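Long-range contacts in regulatory protein E2 (Bovine papillomavirus type 1, PDB 2JEX), which probably regulates viral transcription and, together with protein E1, the initiation of viral DNA replication, this chain being its N-terminal transactivation domain: residues Ala114-Asp122 and Phe180-Gln191; Ala150-Tyr158 and Arg167-Asp175. The protein carries 1 engineered substitution. All coordinates share one frame; numbering follows the deposited sequence.

Interaction 1: residues Ala114-Asp122 and Phe180-Gln191; sequences ARVVEVEFD and FSTTGHYSVRDQ
E118 and E120 pair with R189 and S187 through four antiparallel backbone hydrogen bonds, the axes of strands 114-120 and 186-189 running 4.7 Å apart and crossing at 164°. Between these two hydrogen-bonded pairs lies the non-hydrogen-bonded pair V119-V188, whose side chains run alongside each other. V117 CG1 reaches V188 CG1 at 3.8 Å on the same face, where F173 of helix 173-180 packs against V119 and V188. Both strands belong to the large antiparallel sheet of the E2 transactivation domain, with 128-140 flanking 114-120. At one end R115 CG lies between the backbone N and the carbonyl carbon (chi1 74°) and the chain extends to NE, carrying the guanidinium to D190. It grips the carboxylate side-on in a salt bridge, nearly coplanar (28° between planes): NE meets OD1 at 2.8 Å and NH2 meets OD2 at 3.2 Å. Q191 OE1 lies over one guanidinium face. At the other end F180 CB sits over the F121 ring, a CH-pi contact 3.8 Å from its centroid. The D122 carboxylate receives backbone N-H groups of the loop that follows helix 173-180: T182 N at 2.7 Å on the syn lone pair of OD2, T183 N at 3.0 Å on OD1, from above the carboxylate plane.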
loop_
_atom_site.group_PDB
_atom_site.type_symbol
_atom_site.label_atom_id
_atom_site.label_comp_id
_atom_site.label_asym_id
_atom_site.label_seq_id
_atom_site.Cartn_x
_atom_site.Cartn_y
_atom_site.Cartn_z
ATOM N N ALA A 114 -10.811 -4.824 -0.871
ATOM C CA ALA A 114 -10.256 -5.628 0.216
ATOM C C ALA A 114 -11.230 -6.711 0.643
ATOM O O ALA A 114 -12.453 -6.485 0.699
ATOM C CB ALA A 114 -9.897 -4.743 1.413
ATOM N N ARG A 115 -10.684 -7.887 0.936
ATOM C CA ARG A 115 -11.452 -8.943 1.588
ATOM C C ARG A 115 -10.562 -9.800 2.468
ATOM O O ARG A 115 -9.343 -9.830 2.296
ATOM C CB ARG A 115 -12.210 -9.804 0.572
ATOM C CG ARG A 115 -11.342 -10.753 -0.203
ATOM C CD ARG A 115 -12.121 -11.327 -1.350
ATOM N NE ARG A 115 -11.338 -12.322 -2.069
ATOM C CZ ARG A 115 -10.548 -12.056 -3.105
ATOM N NH1 ARG A 115 -10.410 -10.810 -3.555
ATOM N NH2 ARG A 115 -9.891 -13.043 -3.692
ATOM N N VAL A 116 -11.180 -10.497 3.414
ATOM C CA VAL A 116 -10.425 -11.312 4.354
ATOM C C VAL A 116 -10.405 -12.779 3.923
ATOM O O VAL A 116 -11.445 -13.388 3.661
ATOM C CB VAL A 116 -10.940 -11.136 5.821
ATOM C CG1 VAL A 116 -10.228 -12.083 6.767
ATOM C CG2 VAL A 116 -10.751 -9.675 6.290
ATOM N N VAL A 117 -9.198 -13.324 3.842
ATOM C CA VAL A 117 -8.994 -14.756 3.659
ATOM C C VAL A 117 -8.656 -15.386 5.023
ATOM O O VAL A 117 -7.816 -14.872 5.767
ATOM C CB VAL A 117 -7.906 -15.019 2.578
ATOM C CG1 VAL A 117 -7.499 -16.475 2.533
ATOM C CG2 VAL A 117 -8.434 -14.594 1.203
ATOM N N GLU A 118 -9.345 -16.471 5.358
ATOM C CA GLU A 118 -9.133 -17.156 6.633
ATOM C C GLU A 118 -8.477 -18.519 6.443
ATOM O O GLU A 118 -8.930 -19.326 5.630
ATOM C CB GLU A 118 -10.445 -17.325 7.412
ATOM C CG GLU A 118 -10.227 -17.949 8.798
ATOM C CD GLU A 118 -11.519 -18.285 9.542
ATOM O OE1 GLU A 118 -11.569 -17.983 10.759
ATOM O OE2 GLU A 118 -12.469 -18.848 8.930
ATOM N N VAL A 119 -7.407 -18.763 7.194
ATOM C CA VAL A 119 -6.718 -20.050 7.150
ATOM C C VAL A 119 -6.822 -20.748 8.506
ATOM O O VAL A 119 -6.513 -20.162 9.544
ATOM C CB VAL A 119 -5.234 -19.926 6.698
ATOM C CG1 VAL A 119 -4.593 -21.311 6.580
ATOM C CG2 VAL A 119 -5.147 -19.229 5.359
ATOM N N GLU A 120 -7.274 -21.993 8.476
ATOM C CA GLU A 120 -7.410 -22.814 9.672
ATOM C C GLU A 120 -6.350 -23.903 9.618
ATOM O O GLU A 120 -6.205 -24.588 8.606
ATOM C CB GLU A 120 -8.814 -23.424 9.741
ATOM C CG GLU A 120 -9.073 -24.294 10.962
ATOM C CD GLU A 120 -10.149 -25.339 10.706
ATOM O OE1 GLU A 120 -9.862 -26.332 10.002
ATOM O OE2 GLU A 120 -11.279 -25.179 11.209
ATOM N N PHE A 121 -5.618 -24.075 10.710
ATOM C CA PHE A 121 -4.403 -24.879 10.645
ATOM C C PHE A 121 -4.489 -26.379 10.926
ATOM O O PHE A 121 -4.198 -27.181 10.038
ATOM C CB PHE A 121 -3.242 -24.178 11.364
ATOM C CG PHE A 121 -2.814 -22.919 10.672
ATOM C CD1 PHE A 121 -3.219 -21.684 11.144
ATOM C CD2 PHE A 121 -2.066 -22.978 9.491
ATOM C CE1 PHE A 121 -2.852 -20.512 10.482
ATOM C CE2 PHE A 121 -1.693 -21.813 8.819
ATOM C CZ PHE A 121 -2.088 -20.576 9.315
ATOM N N ASP A 122 -4.884 -26.811 12.108
ATOM C CA ASP A 122 -4.733 -28.269 12.333
ATOM C C ASP A 122 -6.048 -29.047 12.335
ATOM O O ASP A 122 -6.208 -30.010 13.082
ATOM C CB ASP A 122 -3.867 -28.545 13.579
ATOM C CG ASP A 122 -2.384 -28.284 13.320
ATOM O OD1 ASP A 122 -1.874 -28.776 12.296
ATOM O OD2 ASP A 122 -1.726 -27.588 14.126
ATOM N N PHE A 180 2.493 -22.048 12.252
ATOM C CA PHE A 180 1.265 -22.020 13.058
ATOM C C PHE A 180 0.554 -23.366 13.200
ATOM O O PHE A 180 -0.463 -23.464 13.894
ATOM C CB PHE A 180 0.295 -20.965 12.507
ATOM C CG PHE A 180 0.913 -19.598 12.311
ATOM C CD1 PHE A 180 0.803 -18.944 11.097
ATOM C CD2 PHE A 180 1.615 -18.972 13.344
ATOM C CE1 PHE A 180 1.357 -17.691 10.907
ATOM C CE2 PHE A 180 2.179 -17.717 13.170
ATOM C CZ PHE A 180 2.048 -17.071 11.943
ATOM N N SER A 181 1.075 -24.391 12.534
ATOM C CA SER A 181 0.507 -25.727 12.631
ATOM C C SER A 181 1.498 -26.746 13.190
ATOM O O SER A 181 2.714 -26.555 13.151
ATOM C CB SER A 181 -0.034 -26.220 11.279
ATOM O OG SER A 181 0.983 -26.851 10.517
ATOM N N THR A 182 0.936 -27.836 13.698
ATOM C CA THR A 182 1.700 -28.939 14.265
ATOM C C THR A 182 1.734 -30.136 13.300
ATOM O O THR A 182 2.648 -30.966 13.362
ATOM C CB THR A 182 1.136 -29.338 15.658
ATOM O OG1 THR A 182 -0.270 -29.591 15.563
ATOM C CG2 THR A 182 1.329 -28.211 16.645
ATOM N N THR A 183 0.755 -30.201 12.395
ATOM C CA THR A 183 0.630 -31.295 11.416
ATOM C C THR A 183 1.068 -30.924 9.986
ATOM O O THR A 183 1.617 -31.753 9.270
ATOM C CB THR A 183 -0.821 -31.830 11.353
ATOM O OG1 THR A 183 -1.718 -30.739 11.066
ATOM C CG2 THR A 183 -1.218 -32.490 12.675
ATOM N N GLY A 184 0.808 -29.691 9.561
ATOM C CA GLY A 184 1.177 -29.275 8.204
ATOM C C GLY A 184 -0.011 -29.070 7.278
ATOM O O GLY A 184 0.110 -28.443 6.220
ATOM N N HIS A 185 -1.162 -29.592 7.690
ATOM C CA HIS A 185 -2.402 -29.433 6.947
ATOM C C HIS A 185 -3.096 -28.134 7.338
ATOM O O HIS A 185 -2.879 -27.598 8.415
ATOM C CB HIS A 185 -3.326 -30.615 7.203
ATOM C CG HIS A 185 -2.730 -31.931 6.826
ATOM N ND1 HIS A 185 -1.865 -32.618 7.651
ATOM C CD2 HIS A 185 -2.872 -32.688 5.712
ATOM C CE1 HIS A 185 -1.505 -33.746 7.065
ATOM N NE2 HIS A 185 -2.103 -33.812 5.888
ATOM N N TYR A 186 -3.919 -27.624 6.436
ATOM C CA TYR A 186 -4.640 -26.387 6.663
ATOM C C TYR A 186 -5.756 -26.308 5.632
ATOM O O TYR A 186 -5.766 -27.065 4.659
ATOM C CB TYR A 186 -3.703 -25.177 6.559
ATOM C CG TYR A 186 -2.913 -25.128 5.275
ATOM C CD1 TYR A 186 -3.417 -24.474 4.149
ATOM C CD2 TYR A 186 -1.670 -25.742 5.178
ATOM C CE1 TYR A 186 -2.701 -24.424 2.963
ATOM C CE2 TYR A 186 -0.942 -25.710 3.985
ATOM C CZ TYR A 186 -1.463 -25.051 2.881
ATOM O OH TYR A 186 -0.747 -25.003 1.704
ATOM N N SER A 187 -6.705 -25.412 5.869
ATOM C CA SER A 187 -7.787 -25.181 4.930
ATOM C C SER A 187 -7.949 -23.679 4.764
ATOM O O SER A 187 -7.807 -22.915 5.721
ATOM C CB SER A 187 -9.089 -25.843 5.401
ATOM O OG SER A 187 -9.594 -25.203 6.566
ATOM N N VAL A 188 -8.233 -23.267 3.533
ATOM C CA VAL A 188 -8.251 -21.858 3.157
ATOM C C VAL A 188 -9.655 -21.489 2.690
ATOM O O VAL A 188 -10.198 -22.118 1.771
ATOM C CB VAL A 188 -7.249 -21.590 2.011
ATOM C CG1 VAL A 188 -7.228 -20.116 1.647
ATOM C CG2 VAL A 188 -5.859 -22.082 2.381
ATOM N N ARG A 189 -10.246 -20.494 3.345
ATOM C CA ARG A 189 -11.526 -19.945 2.928
ATOM C C ARG A 189 -11.282 -18.553 2.355
ATOM O O ARG A 189 -10.774 -17.663 3.054
ATOM C CB ARG A 189 -12.514 -19.917 4.104
ATOM C CG ARG A 189 -13.703 -18.982 3.906
ATOM C CD ARG A 189 -14.920 -19.383 4.731
ATOM N NE ARG A 189 -15.977 -19.952 3.890
ATOM C CZ ARG A 189 -16.493 -21.171 4.026
ATOM N NH1 ARG A 189 -16.072 -21.987 4.987
ATOM N NH2 ARG A 189 -17.446 -21.574 3.202
ATOM N N ASP A 190 -11.616 -18.374 1.077
ATOM C CA ASP A 190 -11.366 -17.106 0.391
ATOM C C ASP A 190 -12.621 -16.232 0.309
ATOM O O ASP A 190 -12.582 -15.042 0.712
ATOM C CB ASP A 190 -10.748 -17.342 -1.000
ATOM C CG ASP A 190 -10.523 -16.044 -1.790
ATOM O OD1 ASP A 190 -10.622 -14.936 -1.217
ATOM O OD2 ASP A 190 -10.248 -16.138 -3.007
ATOM N N GLN A 191 -13.701 -16.804 -0.232
ATOM C CA GLN A 191 -15.005 -16.136 -0.334
ATOM C C GLN A 191 -16.117 -17.177 -0.181
ATOM O O GLN A 191 -16.741 -17.287 0.878
ATOM C CB GLN A 191 -15.178 -15.383 -1.673
ATOM C CG GLN A 191 -14.201 -14.234 -1.908
ATOM C CD GLN A 191 -14.490 -13.446 -3.176
ATOM O OE1 GLN A 191 -13.897 -13.699 -4.227
ATOM N NE2 GLN A 191 -15.396 -12.477 -3.079
#

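Interaction 2: residues Ala150-Tyr158 and Arg167-Asp175; sequences AGADGTGLY and RIYYSAFGD. Engineered in segment 167-175: A172 (natural residue Arg).
L157 O receives two backbone hydrogen bonds, from Y170 N at 3.0 Å and S171 N at 3.2 Å, both arriving from the same face of its carbonyl plane as segment 167-175 turns out of its strand. One residue on, Y158 and Y169 form an antiparallel non-hydrogen-bonded pair; their rings make an offset edge-to-face contact, the edge of Y158 turned to the face of Y169. Packing is tight around L157 and F173. L157 CD2 touches F173 CZ at 3.5 Å, while L157 CB lies over the Y170 ring, and G156 CA sits over one face of the F173 ring, 3.8 Å from its centroid. S171 O comes 3.3 Å from G156 CA, a CA-H...O contact on the side where a CB would point. Close packing continues at the Y169 ring, whose opposite faces T155 CG2 and Y158 CB cover, and at buried D153. D153 OD1 accepts from Y169 OH at 2.5 Å through its syn lone pair; OD2 accepts from T155 N, an Asx turn, and also from G156 N, which makes an Asx motif, so the carboxylate's rotation is restrained. R167, extended from CG to NE (chi2 -173°, chi3 -170°), lays CD over the centre of the Y158 ring (3.4 Å to the centroid) and carries NH1 on to D153 OD1, a salt bridge whose hydrogen bond is weak. The solvent side is limited to exposed R167 and T155 and to a water joining T155 O to G174 N, beside the direct bond from F173 N to T155 O (2.7 Å). The contact extends the hairpin of strands 157-161 and 166-169 into helix 173-180; V133 of strand 128-140 packs on L157 and Y170, and Y186 and V188 of strand 186-189 on F173.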
loop_
_atom_site.group_PDB
_atom_site.type_symbol
_atom_site.label_atom_id
_atom_site.label_comp_id
_atom_site.label_asym_id
_atom_site.label_seq_id
_atom_site.Cartn_x
_atom_site.Cartn_y
_atom_site.Cartn_z
ATOM N N ALA A 150 -6.010 -10.442 -7.512
ATOM C CA ALA A 150 -5.416 -11.291 -6.493
ATOM C C ALA A 150 -6.450 -12.228 -5.890
ATOM O O ALA A 150 -7.637 -11.897 -5.801
ATOM C CB ALA A 150 -4.747 -10.457 -5.402
ATOM N N GLY A 151 -5.984 -13.404 -5.486
ATOM C CA GLY A 151 -6.829 -14.378 -4.821
ATOM C C GLY A 151 -5.985 -15.320 -3.999
ATOM O O GLY A 151 -4.768 -15.163 -3.940
ATOM N N ALA A 152 -6.648 -16.289 -3.374
ATOM C CA ALA A 152 -6.009 -17.345 -2.605
ATOM C C ALA A 152 -6.496 -18.727 -3.048
ATOM O O ALA A 152 -7.657 -18.899 -3.447
ATOM C CB ALA A 152 -6.284 -17.153 -1.133
ATOM N N ASP A 153 -5.597 -19.703 -2.983
ATOM C CA ASP A 153 -5.956 -21.099 -3.187
ATOM C C ASP A 153 -5.243 -21.946 -2.131
ATOM O O ASP A 153 -4.869 -21.423 -1.083
ATOM C CB ASP A 153 -5.623 -21.546 -4.614
ATOM C CG ASP A 153 -4.158 -21.360 -4.970
ATOM O OD1 ASP A 153 -3.852 -21.348 -6.177
ATOM O OD2 ASP A 153 -3.311 -21.226 -4.058
ATOM N N GLY A 154 -5.059 -23.237 -2.400
ATOM C CA GLY A 154 -4.394 -24.146 -1.461
ATOM C C GLY A 154 -2.907 -23.892 -1.274
ATOM O O GLY A 154 -2.322 -24.314 -0.280
ATOM N N THR A 155 -2.295 -23.196 -2.225
ATOM C CA THR A 155 -0.860 -22.950 -2.199
ATOM C C THR A 155 -0.529 -21.641 -1.454
ATOM O O THR A 155 0.380 -21.602 -0.620
ATOM C CB THR A 155 -0.287 -22.967 -3.641
ATOM O OG1 THR A 155 -0.563 -24.238 -4.247
ATOM C CG2 THR A 155 1.213 -22.740 -3.654
ATOM N N GLY A 156 -1.278 -20.583 -1.744
ATOM C CA GLY A 156 -1.014 -19.290 -1.154
ATOM C C GLY A 156 -1.816 -18.168 -1.769
ATOM O O GLY A 156 -2.837 -18.385 -2.426
ATOM N N LEU A 157 -1.346 -16.956 -1.530
ATOM C CA LEU A 157 -1.915 -15.765 -2.128
ATOM C C LEU A 157 -1.107 -15.461 -3.377
ATOM O O LEU A 157 0.112 -15.636 -3.396
ATOM C CB LEU A 157 -1.866 -14.614 -1.133
ATOM C CG LEU A 157 -2.321 -14.901 0.301
ATOM C CD1 LEU A 157 -1.875 -13.764 1.236
ATOM C CD2 LEU A 157 -3.805 -15.051 0.358
ATOM N N TYR A 158 -1.798 -15.031 -4.423
ATOM C CA TYR A 158 -1.225 -14.963 -5.764
ATOM C C TYR A 158 -1.919 -13.865 -6.551
ATOM O O TYR A 158 -3.037 -13.457 -6.219
ATOM C CB TYR A 158 -1.437 -16.300 -6.499
ATOM C CG TYR A 158 -2.894 -16.574 -6.827
ATOM C CD1 TYR A 158 -3.494 -16.007 -7.956
ATOM C CD2 TYR A 158 -3.679 -17.379 -6.002
ATOM C CE1 TYR A 158 -4.827 -16.228 -8.251
ATOM C CE2 TYR A 158 -5.028 -17.625 -6.300
ATOM C CZ TYR A 158 -5.590 -17.042 -7.424
ATOM O OH TYR A 158 -6.908 -17.259 -7.739
ATOM N N ARG A 167 -0.859 -18.168 -12.242
ATOM C CA ARG A 167 -0.906 -17.544 -10.926
ATOM C C ARG A 167 0.509 -17.319 -10.412
ATOM O O ARG A 167 1.328 -18.243 -10.414
ATOM C CB ARG A 167 -1.683 -18.423 -9.951
ATOM C CG ARG A 167 -3.110 -18.702 -10.378
ATOM C CD ARG A 167 -3.868 -19.439 -9.297
ATOM N NE ARG A 167 -5.159 -19.932 -9.770
ATOM C CZ ARG A 167 -6.109 -20.438 -8.988
ATOM N NH1 ARG A 167 -5.928 -20.506 -7.673
ATOM N NH2 ARG A 167 -7.248 -20.880 -9.525
ATOM N N ILE A 168 0.799 -16.091 -9.988
ATOM C CA ILE A 168 2.112 -15.770 -9.426
ATOM C C ILE A 168 1.996 -15.504 -7.925
ATOM O O ILE A 168 1.390 -14.521 -7.491
ATOM C CB ILE A 168 2.825 -14.629 -10.204
ATOM C CG1 ILE A 168 3.143 -15.106 -11.628
ATOM C CG2 ILE A 168 4.127 -14.221 -9.508
ATOM C CD1 ILE A 168 3.065 -14.035 -12.695
ATOM N N TYR A 169 2.576 -16.410 -7.145
ATOM C CA TYR A 169 2.406 -16.418 -5.699
ATOM C C TYR A 169 3.350 -15.459 -5.004
ATOM O O TYR A 169 4.556 -15.478 -5.256
ATOM C CB TYR A 169 2.582 -17.838 -5.147
ATOM C CG TYR A 169 1.509 -18.796 -5.627
ATOM C CD1 TYR A 169 0.335 -18.980 -4.893
ATOM C CD2 TYR A 169 1.661 -19.505 -6.823
ATOM C CE1 TYR A 169 -0.653 -19.840 -5.333
ATOM C CE2 TYR A 169 0.680 -20.372 -7.268
ATOM C CZ TYR A 169 -0.476 -20.535 -6.519
ATOM O OH TYR A 169 -1.451 -21.396 -6.953
ATOM N N TYR A 170 2.786 -14.610 -4.144
ATOM C CA TYR A 170 3.576 -13.700 -3.312
ATOM C C TYR A 170 3.605 -14.170 -1.857
ATOM O O TYR A 170 4.424 -13.714 -1.062
ATOM C CB TYR A 170 3.092 -12.248 -3.441
ATOM C CG TYR A 170 1.672 -11.956 -2.986
ATOM C CD1 TYR A 170 1.399 -11.612 -1.658
ATOM C CD2 TYR A 170 0.608 -11.973 -3.894
ATOM C CE1 TYR A 170 0.102 -11.322 -1.241
ATOM C CE2 TYR A 170 -0.698 -11.689 -3.488
ATOM C CZ TYR A 170 -0.937 -11.362 -2.162
ATOM O OH TYR A 170 -2.212 -11.074 -1.749
ATOM N N SER A 171 2.707 -15.093 -1.531
ATOM C CA SER A 171 2.663 -15.712 -0.220
ATOM C C SER A 171 2.470 -17.212 -0.401
ATOM O O SER A 171 1.829 -17.658 -1.364
ATOM C CB SER A 171 1.517 -15.117 0.590
ATOM O OG SER A 171 1.731 -15.251 1.982
ATOM N N ALA A 172 3.059 -17.997 0.493
ATOM C CA ALA A 172 2.883 -19.443 0.469
ATOM C C ALA A 172 2.286 -19.892 1.791
ATOM O O ALA A 172 2.849 -19.619 2.849
ATOM C CB ALA A 172 4.215 -20.133 0.225
ATOM N N PHE A 173 1.155 -20.586 1.739
ATOM C CA PHE A 173 0.516 -21.052 2.971
ATOM C C PHE A 173 1.298 -22.162 3.686
ATOM O O PHE A 173 1.150 -22.359 4.894
ATOM C CB PHE A 173 -0.946 -21.459 2.733
ATOM C CG PHE A 173 -1.866 -20.302 2.453
ATOM C CD1 PHE A 173 -1.774 -19.119 3.189
ATOM C CD2 PHE A 173 -2.835 -20.399 1.464
ATOM C CE1 PHE A 173 -2.629 -18.045 2.930
ATOM C CE2 PHE A 173 -3.690 -19.339 1.199
ATOM C CZ PHE A 173 -3.585 -18.156 1.941
ATOM N N GLY A 174 2.136 -22.871 2.940
ATOM C CA GLY A 174 3.004 -23.883 3.517
ATOM C C GLY A 174 4.034 -23.277 4.441
ATOM O O GLY A 174 4.452 -23.917 5.402
ATOM N N ASP A 175 4.449 -22.044 4.141
ATOM C CA ASP A 175 5.329 -21.284 5.028
ATOM C C ASP A 175 4.571 -20.799 6.273
ATOM O O ASP A 175 5.154 -20.677 7.346
ATOM C CB ASP A 175 5.982 -20.096 4.295
ATOM C CG ASP A 175 7.022 -20.528 3.232
ATOM O OD1 ASP A 175 7.079 -19.864 2.173
ATOM O OD2 ASP A 175 7.786 -21.504 3.442
HETATM O O HOH W 1 2.397 -23.431 -0.133
#

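How the interactions relate
Beyond the N-terminal helices, the chain enters strand 110-120, the first half of interaction 1, and then runs through strand 128-140 into strand 145-152. Interaction 2 opens there and closes a short loop of eight residues between 150-158 and 167-175, spanning the hairpin turn. Helix 173-180 then leads to strand 186-189, whose return to 114-122 closes the longer loop of interaction 1, with 57 residues between its segments. Interaction 2 is therefore nested inside it. The centres of the two contacts are about 11 Å apart, and the contacts touch through two probable hydrogen bonds: Y186 OH ties strand 186-189 to the loop at G154, and R115 NH2 ties strand 110-120 to strand 145-152 at A150 O.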